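Local coordinates for protein nicotinate phosphoribosyltransferase (Porphyromonas gingivalis, PDB 2IM5) that probably catalyses the ATP-assisted transfer of the phosphoribosyl group of 5-phosphoribosyl 1-diphosphate to nicotinate, giving nicotinate mononucleotide for NAD synthesis, at residues G52-M57 against T117-P122; V95-S98 against H104-I107; I107-L112 against I347-W352. All coordinates share one frame; numbering follows the deposited sequence.

Interaction 1. Residues G52-M57 against T117-P122; sequences GEIRAM and TLWETP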
ATOM      1  N   GLY A  52      22.471   3.764   8.018  1.00 25.46           N
ATOM      2  CA  GLY A  52      23.410   3.451   6.957  1.00 24.68           C
ATOM      3  C   GLY A  52      22.707   3.055   5.670  1.00 25.04           C
ATOM      4  O   GLY A  52      23.119   3.451   4.577  1.00 25.17           O
ATOM      5  N   GLU A  53      21.646   2.267   5.796  1.00 25.91           N
ATOM      6  CA  GLU A  53      20.878   1.829   4.637  1.00 27.18           C
ATOM      7  C   GLU A  53      20.170   3.023   4.009  1.00 27.91           C
ATOM      8  O   GLU A  53      20.092   3.143   2.784  1.00 27.35           O
ATOM      9  CB  GLU A  53      19.842   0.788   5.052  1.00 28.76           C
ATOM     10  CG  GLU A  53      20.424  -0.553   5.455  1.00 30.09           C
ATOM     11  CD  GLU A  53      21.190  -1.217   4.323  1.00 34.84           C
ATOM     12  OE1 GLU A  53      20.718  -1.179   3.161  1.00 34.51           O
ATOM     13  OE2 GLU A  53      22.268  -1.788   4.595  1.00 37.88           O
ATOM     14  N   ILE A  54      19.653   3.910   4.852  1.00 28.20           N
ATOM     15  CA  ILE A  54      18.961   5.087   4.355  1.00 28.76           C
ATOM     16  C   ILE A  54      19.938   5.962   3.581  1.00 28.98           C
ATOM     17  O   ILE A  54      19.608   6.482   2.511  1.00 29.18           O
ATOM     18  CB  ILE A  54      18.322   5.886   5.513  1.00 28.24           C
ATOM     19  CG1 ILE A  54      17.132   5.104   6.074  1.00 28.17           C
ATOM     20  CG2 ILE A  54      17.880   7.256   5.027  1.00 28.52           C
ATOM     21  CD1 ILE A  54      16.521   5.716   7.309  1.00 30.11           C
ATOM     22  N   ARG A  55      21.149   6.113   4.109  1.00 28.20           N
ATOM     23  CA  ARG A  55      22.151   6.921   3.421  1.00 28.68           C
ATOM     24  C   ARG A  55      22.563   6.263   2.105  1.00 27.02           C
ATOM     25  O   ARG A  55      22.798   6.943   1.104  1.00 26.15           O
ATOM     26  CB  ARG A  55      23.377   7.137   4.316  1.00 30.12           C
ATOM     27  CG  ARG A  55      23.124   8.121   5.453  1.00 33.24           C
ATOM     28  CD  ARG A  55      24.417   8.515   6.143  1.00 36.22           C
ATOM     29  NE  ARG A  55      24.820   7.562   7.172  1.00 40.33           N
ATOM     30  CZ  ARG A  55      24.521   7.681   8.462  1.00 40.14           C
ATOM     31  NH1 ARG A  55      23.814   8.719   8.894  1.00 39.87           N
ATOM     32  NH2 ARG A  55      24.935   6.761   9.324  1.00 41.46           N
ATOM     33  N   ALA A  56      22.638   4.935   2.103  1.00 25.55           N
ATOM     34  CA  ALA A  56      23.022   4.205   0.897  1.00 24.76           C
ATOM     35  C   ALA A  56      22.042   4.456  -0.247  1.00 24.10           C
ATOM     36  O   ALA A  56      22.437   4.475  -1.410  1.00 23.63           O
ATOM     37  CB  ALA A  56      23.102   2.713   1.189  1.00 23.04           C
ATOM     38  N   MET A  57      20.768   4.662   0.090  1.00 22.98           N
ATOM     39  CA  MET A  57      19.739   4.886  -0.921  1.00 23.36           C
ATOM     40  C   MET A  57      19.958   6.139  -1.776  1.00 23.95           C
ATOM     41  O   MET A  57      19.398   6.261  -2.875  1.00 23.39           O
ATOM     42  CB  MET A  57      18.353   4.918  -0.254  1.00 23.56           C
ATOM     43  CG  MET A  57      17.892   3.551   0.274  1.00 23.06           C
ATOM     44  SD  MET A  57      16.305   3.567   1.161  1.00 24.08           S
ATOM     45  CE  MET A  57      15.240   4.193  -0.125  1.00 25.33           C
ATOM     46  N   THR A 117       6.824  10.748   0.376  1.00 16.24           N
ATOM     47  CA  THR A 117       5.930   9.606   0.319  1.00 16.62           C
ATOM     48  C   THR A 117       6.695   8.390  -0.236  1.00 16.92           C
ATOM     49  O   THR A 117       6.377   7.249   0.078  1.00 17.76           O
ATOM     50  CB  THR A 117       4.697   9.892  -0.568  1.00 16.91           C
ATOM     51  OG1 THR A 117       3.784   8.791  -0.470  1.00 18.74           O
ATOM     52  CG2 THR A 117       5.101  10.082  -2.028  1.00 15.19           C
ATOM     53  N   LEU A 118       7.718   8.648  -1.045  1.00 17.07           N
ATOM     54  CA  LEU A 118       8.517   7.580  -1.644  1.00 18.29           C
ATOM     55  C   LEU A 118       9.392   6.794  -0.651  1.00 18.45           C
ATOM     56  O   LEU A 118       9.873   5.715  -0.981  1.00 17.05           O
ATOM     57  CB  LEU A 118       9.396   8.153  -2.763  1.00 17.24           C
ATOM     58  CG  LEU A 118       8.646   8.934  -3.853  1.00 19.72           C
ATOM     59  CD1 LEU A 118       9.647   9.486  -4.864  1.00 18.11           C
ATOM     60  CD2 LEU A 118       7.628   8.025  -4.548  1.00 18.35           C
ATOM     61  N   TRP A 119       9.589   7.328   0.554  1.00 17.74           N
ATOM     62  CA  TRP A 119      10.399   6.660   1.572  1.00 18.46           C
ATOM     63  C   TRP A 119       9.718   5.457   2.231  1.00 20.14           C
ATOM     64  O   TRP A 119      10.379   4.477   2.568  1.00 20.86           O
ATOM     65  CB  TRP A 119      10.775   7.634   2.705  1.00 17.84           C
ATOM     66  CG  TRP A 119      11.862   8.621   2.408  1.00 17.20           C
ATOM     67  CD1 TRP A 119      11.730   9.980   2.326  1.00 18.05           C
ATOM     68  CD2 TRP A 119      13.260   8.341   2.233  1.00 16.54           C
ATOM     69  NE1 TRP A 119      12.957  10.561   2.121  1.00 17.48           N
ATOM     70  CE2 TRP A 119      13.914   9.582   2.057  1.00 16.28           C
ATOM     71  CE3 TRP A 119      14.021   7.163   2.213  1.00 16.80           C
ATOM     72  CZ2 TRP A 119      15.299   9.683   1.862  1.00 15.44           C
ATOM     73  CZ3 TRP A 119      15.398   7.258   2.021  1.00 17.57           C
ATOM     74  CH2 TRP A 119      16.024   8.515   1.847  1.00 17.07           C
ATOM     75  N   GLU A 120       8.401   5.533   2.415  1.00 20.28           N
ATOM     76  CA  GLU A 120       7.650   4.482   3.109  1.00 21.78           C
ATOM     77  C   GLU A 120       7.995   3.017   2.866  1.00 22.42           C
ATOM     78  O   GLU A 120       8.499   2.339   3.767  1.00 22.10           O
ATOM     79  CB  GLU A 120       6.144   4.641   2.889  1.00 20.75           C
ATOM     80  CG  GLU A 120       5.327   3.714   3.802  1.00 23.50           C
ATOM     81  CD  GLU A 120       3.958   3.354   3.239  1.00 23.86           C
ATOM     82  OE1 GLU A 120       3.597   3.888   2.170  1.00 25.09           O
ATOM     83  OE2 GLU A 120       3.243   2.532   3.861  1.00 23.12           O
ATOM     84  N   THR A 121       7.693   2.525   1.668  1.00 22.70           N
ATOM     85  CA  THR A 121       7.934   1.128   1.340  1.00 23.64           C
ATOM     86  C   THR A 121       9.394   0.690   1.448  1.00 23.53           C
ATOM     87  O   THR A 121       9.683  -0.336   2.058  1.00 23.70           O
ATOM     88  CB  THR A 121       7.374   0.785  -0.066  1.00 26.18           C
ATOM     89  OG1 THR A 121       5.942   0.873  -0.042  1.00 25.89           O
ATOM     90  CG2 THR A 121       7.758  -0.635  -0.469  1.00 25.57           C
ATOM     91  N   PRO A 122      10.333   1.454   0.860  1.00 22.37           N
ATOM     92  CA  PRO A 122      11.744   1.070   0.946  1.00 21.81           C
ATOM     93  C   PRO A 122      12.228   0.972   2.398  1.00 22.19           C
ATOM     94  O   PRO A 122      12.899   0.008   2.775  1.00 21.00           O
ATOM     95  CB  PRO A 122      12.450   2.186   0.180  1.00 22.84           C
ATOM     96  CG  PRO A 122      11.420   2.616  -0.819  1.00 20.20           C
ATOM     97  CD  PRO A 122      10.163   2.636  -0.004  1.00 21.44           C
TER
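A Met-aromatic contact joins two helical elements of the N-terminal domain of the NAPRTase family: Met-57 of the segment 52-57 meets Trp-119 of the segment 117-122. The sulfur approaches from the edge of the indole, with SD of Met-57 lying 5.2 Å from the centroid of the six-membered ring of Trp-119 and 79° off the ring normal. The methyl group of Met-57 reaches further in. CE of Met-57 sits 3.7 Å from CZ3 of Trp-119, and the two side chains slide past each other in opposite directions. The methionine is straight through CG and then bends at its last torsion (chi3 60°), a turn that carries the methyl into the angle between the indole and Pro-122. Three residues earlier, on helix 44-56, Ile-54 brings its CG2 branch to the benzo end of the indole, where CG2 of Ile-54 is 3.9 Å from CH2 of Trp-119; these side chains cross at about a right angle. That branch is the one anti to the isoleucine's own backbone N, while the longer CG1 arm leads off toward Val-95 and Val-97 of strand 95-99.

All four touching residues are buried and, the sulfur apart, their side chains meet through carbon. The one polar atom of the indole is satisfied elsewhere, since NE1 of Trp-119 hydrogen-bonds to OE1 of Glu-94, a bond that would help fix the rotation of the ring. Phe-90 meets the same indole with its plane inclined by about 50°. The backbones stay well apart, the CA atoms of Ile-54 and Pro-122 being 8.9 Å from each other. Packing is tightest at the proline, where CE of Met-57 presses to 3.5 Å from CB of Pro-122.

Interaction 2. Residues V95-S98 against H104-I107; sequences VTVS and HLDI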
ATOM      1  N   VAL A  95      15.025  12.267   6.553  1.00 21.46           N
ATOM      2  CA  VAL A  95      14.743  11.171   7.477  1.00 22.07           C
ATOM      3  C   VAL A  95      15.535  11.215   8.782  1.00 22.68           C
ATOM      4  O   VAL A  95      16.753  11.384   8.760  1.00 23.82           O
ATOM      5  CB  VAL A  95      15.045   9.819   6.791  1.00 21.48           C
ATOM      6  CG1 VAL A  95      14.651   8.668   7.695  1.00 23.18           C
ATOM      7  CG2 VAL A  95      14.318   9.738   5.460  1.00 20.95           C
ATOM      8  N   THR A  96      14.844  11.034   9.907  1.00 22.59           N
ATOM      9  CA  THR A  96      15.492  11.032  11.216  1.00 23.75           C
ATOM     10  C   THR A  96      15.203   9.720  11.932  1.00 24.47           C
ATOM     11  O   THR A  96      14.047   9.370  12.160  1.00 24.36           O
ATOM     12  CB  THR A  96      14.995  12.193  12.113  1.00 24.73           C
ATOM     13  OG1 THR A  96      15.284  13.445  11.480  1.00 26.32           O
ATOM     14  CG2 THR A  96      15.691  12.153  13.477  1.00 23.92           C
ATOM     15  N   VAL A  97      16.264   9.000  12.284  1.00 25.55           N
ATOM     16  CA  VAL A  97      16.133   7.720  12.970  1.00 25.25           C
ATOM     17  C   VAL A  97      16.652   7.838  14.396  1.00 26.23           C
ATOM     18  O   VAL A  97      17.675   8.474  14.646  1.00 25.00           O
ATOM     19  CB  VAL A  97      16.944   6.622  12.260  1.00 25.39           C
ATOM     20  CG1 VAL A  97      16.768   5.290  12.985  1.00 25.36           C
ATOM     21  CG2 VAL A  97      16.510   6.514  10.809  1.00 24.98           C
ATOM     22  N   SER A  98      15.941   7.229  15.334  1.00 27.16           N
ATOM     23  CA  SER A  98      16.363   7.259  16.722  1.00 29.54           C
ATOM     24  C   SER A  98      15.613   6.239  17.564  1.00 30.29           C
ATOM     25  O   SER A  98      14.622   5.651  17.125  1.00 29.50           O
ATOM     26  CB  SER A  98      16.139   8.646  17.314  1.00 29.00           C
ATOM     27  OG  SER A  98      14.758   8.952  17.342  1.00 32.40           O
ATOM     28  N   HIS A 104      12.118   2.268  21.949  1.00 38.14           N
ATOM     29  CA  HIS A 104      11.505   1.813  20.712  1.00 36.79           C
ATOM     30  C   HIS A 104      12.097   2.518  19.498  1.00 34.18           C
ATOM     31  O   HIS A 104      12.572   3.650  19.592  1.00 33.01           O
ATOM     32  CB  HIS A 104       9.999   2.058  20.779  1.00 39.82           C
ATOM     33  CG  HIS A 104       9.326   1.346  21.911  1.00 42.80           C
ATOM     34  ND1 HIS A 104       8.182   1.822  22.516  1.00 44.17           N
ATOM     35  CD2 HIS A 104       9.630   0.184  22.539  1.00 42.96           C
ATOM     36  CE1 HIS A 104       7.810   0.984  23.469  1.00 44.79           C
ATOM     37  NE2 HIS A 104       8.671  -0.018  23.502  1.00 44.99           N
ATOM     38  N   LEU A 105      12.070   1.842  18.356  1.00 31.82           N
ATOM     39  CA  LEU A 105      12.604   2.421  17.130  1.00 30.67           C
ATOM     40  C   LEU A 105      11.661   3.502  16.615  1.00 28.69           C
ATOM     41  O   LEU A 105      10.478   3.249  16.408  1.00 27.82           O
ATOM     42  CB  LEU A 105      12.783   1.331  16.068  1.00 30.84           C
ATOM     43  CG  LEU A 105      13.332   1.761  14.705  1.00 31.48           C
ATOM     44  CD1 LEU A 105      14.683   2.442  14.865  1.00 30.02           C
ATOM     45  CD2 LEU A 105      13.455   0.536  13.815  1.00 31.77           C
ATOM     46  N   ASP A 106      12.193   4.703  16.420  1.00 27.38           N
ATOM     47  CA  ASP A 106      11.411   5.835  15.926  1.00 28.50           C
ATOM     48  C   ASP A 106      12.020   6.368  14.632  1.00 27.00           C
ATOM     49  O   ASP A 106      13.217   6.675  14.581  1.00 25.85           O
ATOM     50  CB  ASP A 106      11.389   6.957  16.971  1.00 31.92           C
ATOM     51  CG  ASP A 106      10.527   8.143  16.548  1.00 36.20           C
ATOM     52  OD1 ASP A 106      10.893   8.843  15.574  1.00 39.00           O
ATOM     53  OD2 ASP A 106       9.477   8.378  17.194  1.00 39.19           O
ATOM     54  N   ILE A 107      11.202   6.477  13.589  1.00 24.49           N
ATOM     55  CA  ILE A 107      11.678   6.983  12.308  1.00 23.03           C
ATOM     56  C   ILE A 107      10.680   7.959  11.701  1.00 23.00           C
ATOM     57  O   ILE A 107       9.480   7.678  11.617  1.00 22.22           O
ATOM     58  CB  ILE A 107      11.910   5.845  11.306  1.00 24.43           C
ATOM     59  CG1 ILE A 107      12.864   4.811  11.903  1.00 24.20           C
ATOM     60  CG2 ILE A 107      12.502   6.406  10.018  1.00 25.12           C
ATOM     61  CD1 ILE A 107      13.005   3.580  11.066  1.00 26.56           C
TER
HETATM   62  O   HOH W   1      13.271   9.628  14.861  1.00 27.42           O
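Ser-98 and Asp-106 grip each other through two backbone hydrogen bonds, N of Ser-98 to O of Asp-106 at 2.9 Å and N of Asp-106 to O of Ser-98 at 2.7 Å. Both carbonyls receive their N-H groups nearly head-on, with C=O...N angles of 162° and 169°. The next pair, Val-97 with Ile-107, is non-hydrogen-bonded, and its CA atoms draw in to 4.6 Å. Here the close side is apolar. Val-97 and Ile-107 lie side by side and point the same way, CG1 of Val-97 being 4.1 Å from CG1 of Ile-107. The same CG1 of Val-97 also touches CD1 of Leu-105, and CG2 of Ile-107 reaches back to CG1 of Val-95 at 3.9 Å.

These residues form the antiparallel beta hairpin of strands 95-99 and 105-110 at one margin of the five-stranded sheet. Helix 44-56 covers its apolar face through Ala-47 and Ile-54, while Ile-127 of helix 120-134 packs on Leu-105 and Ile-107.

The face bearing Ser-98 and Asp-106 is looser and wetter. Its two side chains come no nearer than 3.9 Å, between OG of Ser-98 and CB of Asp-106, and a water occupies the position between their polar ends. This water lies 2.6 Å from OD1 of Asp-106 and is also within hydrogen-bonding distance of O of Thr-96 and OG of Ser-98. With CG anti to the backbone N (chi1 -177°), Asp-106 presents its carboxylate both to the water and to Arg-108, whose NE forms a salt bridge with OD1.

Interaction 3. Residues I107-L112 against I347-W352; sequences IRAQGL and IVMKLW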
ATOM      1  N   ILE A 107      11.202   6.477  13.589  1.00 24.49           N
ATOM      2  CA  ILE A 107      11.678   6.983  12.308  1.00 23.03           C
ATOM      3  C   ILE A 107      10.680   7.959  11.701  1.00 23.00           C
ATOM      4  O   ILE A 107       9.480   7.678  11.617  1.00 22.22           O
ATOM      5  CB  ILE A 107      11.910   5.845  11.306  1.00 24.43           C
ATOM      6  CG1 ILE A 107      12.864   4.811  11.903  1.00 24.20           C
ATOM      7  CG2 ILE A 107      12.502   6.406  10.018  1.00 25.12           C
ATOM      8  CD1 ILE A 107      13.005   3.580  11.066  1.00 26.56           C
ATOM      9  N   ARG A 108      11.179   9.110  11.274  1.00 22.30           N
ATOM     10  CA  ARG A 108      10.316  10.118  10.680  1.00 23.27           C
ATOM     11  C   ARG A 108      10.912  10.700   9.412  1.00 22.46           C
ATOM     12  O   ARG A 108      12.087  11.074   9.379  1.00 21.73           O
ATOM     13  CB  ARG A 108      10.054  11.241  11.683  1.00 27.01           C
ATOM     14  CG  ARG A 108       9.642  10.702  13.035  1.00 32.06           C
ATOM     15  CD  ARG A 108       9.095  11.761  13.953  1.00 35.43           C
ATOM     16  NE  ARG A 108       8.687  11.146  15.211  1.00 40.16           N
ATOM     17  CZ  ARG A 108       7.958  11.747  16.144  1.00 42.30           C
ATOM     18  NH1 ARG A 108       7.542  12.996  15.969  1.00 43.98           N
ATOM     19  NH2 ARG A 108       7.644  11.093  17.255  1.00 44.42           N
ATOM     20  N   ALA A 109      10.090  10.745   8.366  1.00 21.00           N
ATOM     21  CA  ALA A 109      10.481  11.305   7.084  1.00 21.33           C
ATOM     22  C   ALA A 109       9.598  12.535   6.917  1.00 21.45           C
ATOM     23  O   ALA A 109       8.373  12.426   6.859  1.00 23.89           O
ATOM     24  CB  ALA A 109      10.221  10.309   5.965  1.00 19.27           C
ATOM     25  N   GLN A 110      10.217  13.706   6.866  1.00 20.51           N
ATOM     26  CA  GLN A 110       9.462  14.939   6.726  1.00 19.19           C
ATOM     27  C   GLN A 110      10.031  15.796   5.606  1.00 15.93           C
ATOM     28  O   GLN A 110      11.241  15.883   5.439  1.00 15.87           O
ATOM     29  CB  GLN A 110       9.477  15.720   8.039  1.00 20.93           C
ATOM     30  CG  GLN A 110       8.575  16.926   8.021  1.00 25.57           C
ATOM     31  CD  GLN A 110       8.578  17.689   9.330  1.00 30.44           C
ATOM     32  OE1 GLN A 110       8.257  17.139  10.393  1.00 33.90           O
ATOM     33  NE2 GLN A 110       8.933  18.969   9.264  1.00 28.53           N
ATOM     34  N   GLY A 111       9.142  16.418   4.845  1.00 14.58           N
ATOM     35  CA  GLY A 111       9.543  17.259   3.733  1.00 14.11           C
ATOM     36  C   GLY A 111       8.391  17.389   2.742  1.00 14.79           C
ATOM     37  O   GLY A 111       7.236  17.163   3.091  1.00 14.55           O
ATOM     38  N   LEU A 112       8.693  17.766   1.507  1.00 14.76           N
ATOM     39  CA  LEU A 112       7.652  17.902   0.495  1.00 14.00           C
ATOM     40  C   LEU A 112       6.989  16.539   0.339  1.00 15.02           C
ATOM     41  O   LEU A 112       7.661  15.517   0.192  1.00 16.52           O
ATOM     42  CB  LEU A 112       8.265  18.373  -0.821  1.00 14.11           C
ATOM     43  CG  LEU A 112       8.788  19.821  -0.756  1.00 16.81           C
ATOM     44  CD1 LEU A 112       9.886  20.028  -1.771  1.00 14.84           C
ATOM     45  CD2 LEU A 112       7.631  20.806  -0.988  1.00 14.32           C
ATOM     46  N   ILE A 347       4.986  -3.853  11.560  1.00 28.00           N
ATOM     47  CA  ILE A 347       5.384  -2.464  11.372  1.00 26.77           C
ATOM     48  C   ILE A 347       4.665  -1.708  10.256  1.00 25.69           C
ATOM     49  O   ILE A 347       4.255  -2.288   9.249  1.00 25.44           O
ATOM     50  CB  ILE A 347       6.896  -2.383  11.086  1.00 26.65           C
ATOM     51  CG1 ILE A 347       7.249  -3.302   9.912  1.00 25.85           C
ATOM     52  CG2 ILE A 347       7.684  -2.772  12.328  1.00 28.88           C
ATOM     53  CD1 ILE A 347       8.708  -3.241   9.505  1.00 25.75           C
ATOM     54  N   VAL A 348       4.535  -0.400  10.447  1.00 24.24           N
ATOM     55  CA  VAL A 348       3.913   0.475   9.462  1.00 24.31           C
ATOM     56  C   VAL A 348       4.607   1.829   9.520  1.00 23.85           C
ATOM     57  O   VAL A 348       5.352   2.116  10.458  1.00 22.77           O
ATOM     58  CB  VAL A 348       2.393   0.692   9.731  1.00 24.01           C
ATOM     59  CG1 VAL A 348       1.643  -0.612   9.581  1.00 24.87           C
ATOM     60  CG2 VAL A 348       2.171   1.273  11.132  1.00 24.74           C
ATOM     61  N   MET A 349       4.385   2.644   8.496  1.00 23.42           N
ATOM     62  CA  MET A 349       4.947   3.990   8.446  1.00 23.31           C
ATOM     63  C   MET A 349       3.845   4.803   7.784  1.00 23.42           C
ATOM     64  O   MET A 349       3.660   4.740   6.564  1.00 24.60           O
ATOM     65  CB  MET A 349       6.243   4.023   7.622  1.00 22.08           C
ATOM     66  CG  MET A 349       7.083   5.265   7.895  1.00 19.21           C
ATOM     67  SD  MET A 349       8.759   5.210   7.256  1.00 17.13           S
ATOM     68  CE  MET A 349       9.344   6.823   7.791  1.00 22.20           C
ATOM     69  N   LYS A 350       3.100   5.547   8.599  1.00 21.74           N
ATOM     70  CA  LYS A 350       1.974   6.321   8.103  1.00 21.93           C
ATOM     71  C   LYS A 350       2.122   7.832   8.075  1.00 20.68           C
ATOM     72  O   LYS A 350       2.901   8.412   8.837  1.00 20.03           O
ATOM     73  CB  LYS A 350       0.730   5.977   8.922  1.00 22.89           C
ATOM     74  CG  LYS A 350       0.405   4.493   8.978  1.00 27.53           C
ATOM     75  CD  LYS A 350       0.248   3.910   7.581  1.00 30.70           C
ATOM     76  CE  LYS A 350      -0.121   2.433   7.631  1.00 32.49           C
ATOM     77  NZ  LYS A 350      -0.101   1.809   6.279  1.00 32.63           N
ATOM     78  N   LEU A 351       1.350   8.459   7.190  1.00 19.32           N
ATOM     79  CA  LEU A 351       1.334   9.911   7.083  1.00 18.53           C
ATOM     80  C   LEU A 351       0.681  10.355   8.382  1.00 17.65           C
ATOM     81  O   LEU A 351      -0.479  10.043   8.638  1.00 19.69           O
ATOM     82  CB  LEU A 351       0.481  10.356   5.891  1.00 16.48           C
ATOM     83  CG  LEU A 351       0.375  11.873   5.711  1.00 16.50           C
ATOM     84  CD1 LEU A 351       1.767  12.456   5.510  1.00 14.12           C
ATOM     85  CD2 LEU A 351      -0.531  12.195   4.523  1.00 15.84           C
ATOM     86  N   TRP A 352       1.427  11.074   9.202  1.00 18.06           N
ATOM     87  CA  TRP A 352       0.926  11.526  10.493  1.00 19.34           C
ATOM     88  C   TRP A 352       0.336  12.933  10.481  1.00 17.55           C
ATOM     89  O   TRP A 352      -0.588  13.231  11.234  1.00 17.39           O
ATOM     90  CB  TRP A 352       2.053  11.451  11.525  1.00 22.66           C
ATOM     91  CG  TRP A 352       1.564  11.575  12.930  1.00 25.57           C
ATOM     92  CD1 TRP A 352       1.585  12.691  13.714  1.00 27.54           C
ATOM     93  CD2 TRP A 352       0.933  10.549  13.699  1.00 26.14           C
ATOM     94  NE1 TRP A 352       0.997  12.421  14.933  1.00 29.15           N
ATOM     95  CE2 TRP A 352       0.590  11.114  14.947  1.00 27.18           C
ATOM     96  CE3 TRP A 352       0.621   9.202  13.452  1.00 27.50           C
ATOM     97  CZ2 TRP A 352      -0.050  10.381  15.951  1.00 29.14           C
ATOM     98  CZ3 TRP A 352      -0.014   8.469  14.447  1.00 29.06           C
ATOM     99  CH2 TRP A 352      -0.343   9.062  15.684  1.00 30.61           C
TER
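The methyl end of Met-349 is where segment 347-352 touches segment 107-112. CE of Met-349 packs 3.9 Å from CG2 of Ile-107 and 4.0 Å from CB of Ala-109, bridging two residues whose side chains lie on the same face of their strand. It is also 3.9 Å from O of Ile-107, so the methyl rests against the backbone between them. Ile-107 and Met-349 cross at about a right angle.

The methionine reaches this far because it is fully extended: CG is anti to the backbone N (chi1 -162°), and the torsions beyond stay near 180°. That length is needed, for the axes of 107-110 and 347-352 come no closer than 8.7 Å, with 36° between their directions. Strand 29-36 lies between the two in the antiparallel sheet, bonded through its backbone at Phe-34 to Ile-107 and at Phe-32 to Ala-109. Helix 120-134 closes over the same face, with Ile-123 against Met-349.

The contact thus ties a strand of the N-terminal domain to one in the sequence range of the NAPRTase family proper, across an intervening strand. Being made by a methyl group against aliphatic carbons and a carbonyl oxygen, with no polar bond between the segments, it probably rests on shape and exclusion of water more than on directed bonding.

The three contacts adjoin one another at the five-stranded antiparallel sheet. Interactions 2 and 3 share Ile-107 and have centres about 10 Å apart; a probable hydrogen bond from N of Thr-96 to O of Arg-108 (2.8 Å) continues the hairpin pairing between them. Interaction 1 lies about 12 Å from interaction 2, centre to centre, and meets it where CE2 of Trp-119 is 3.4 Å from CG2 of Val-95. It also reaches interaction 3, about 11 Å away between centres, with CG of Glu-120 3.4 Å from O of Met-349. From segment 117-122 of interaction 1, OG1 of Thr-117 hydrogen-bonds to OE1 of Glu-214, next to His-213, the predicted autophosphorylation site, which is unmodified here.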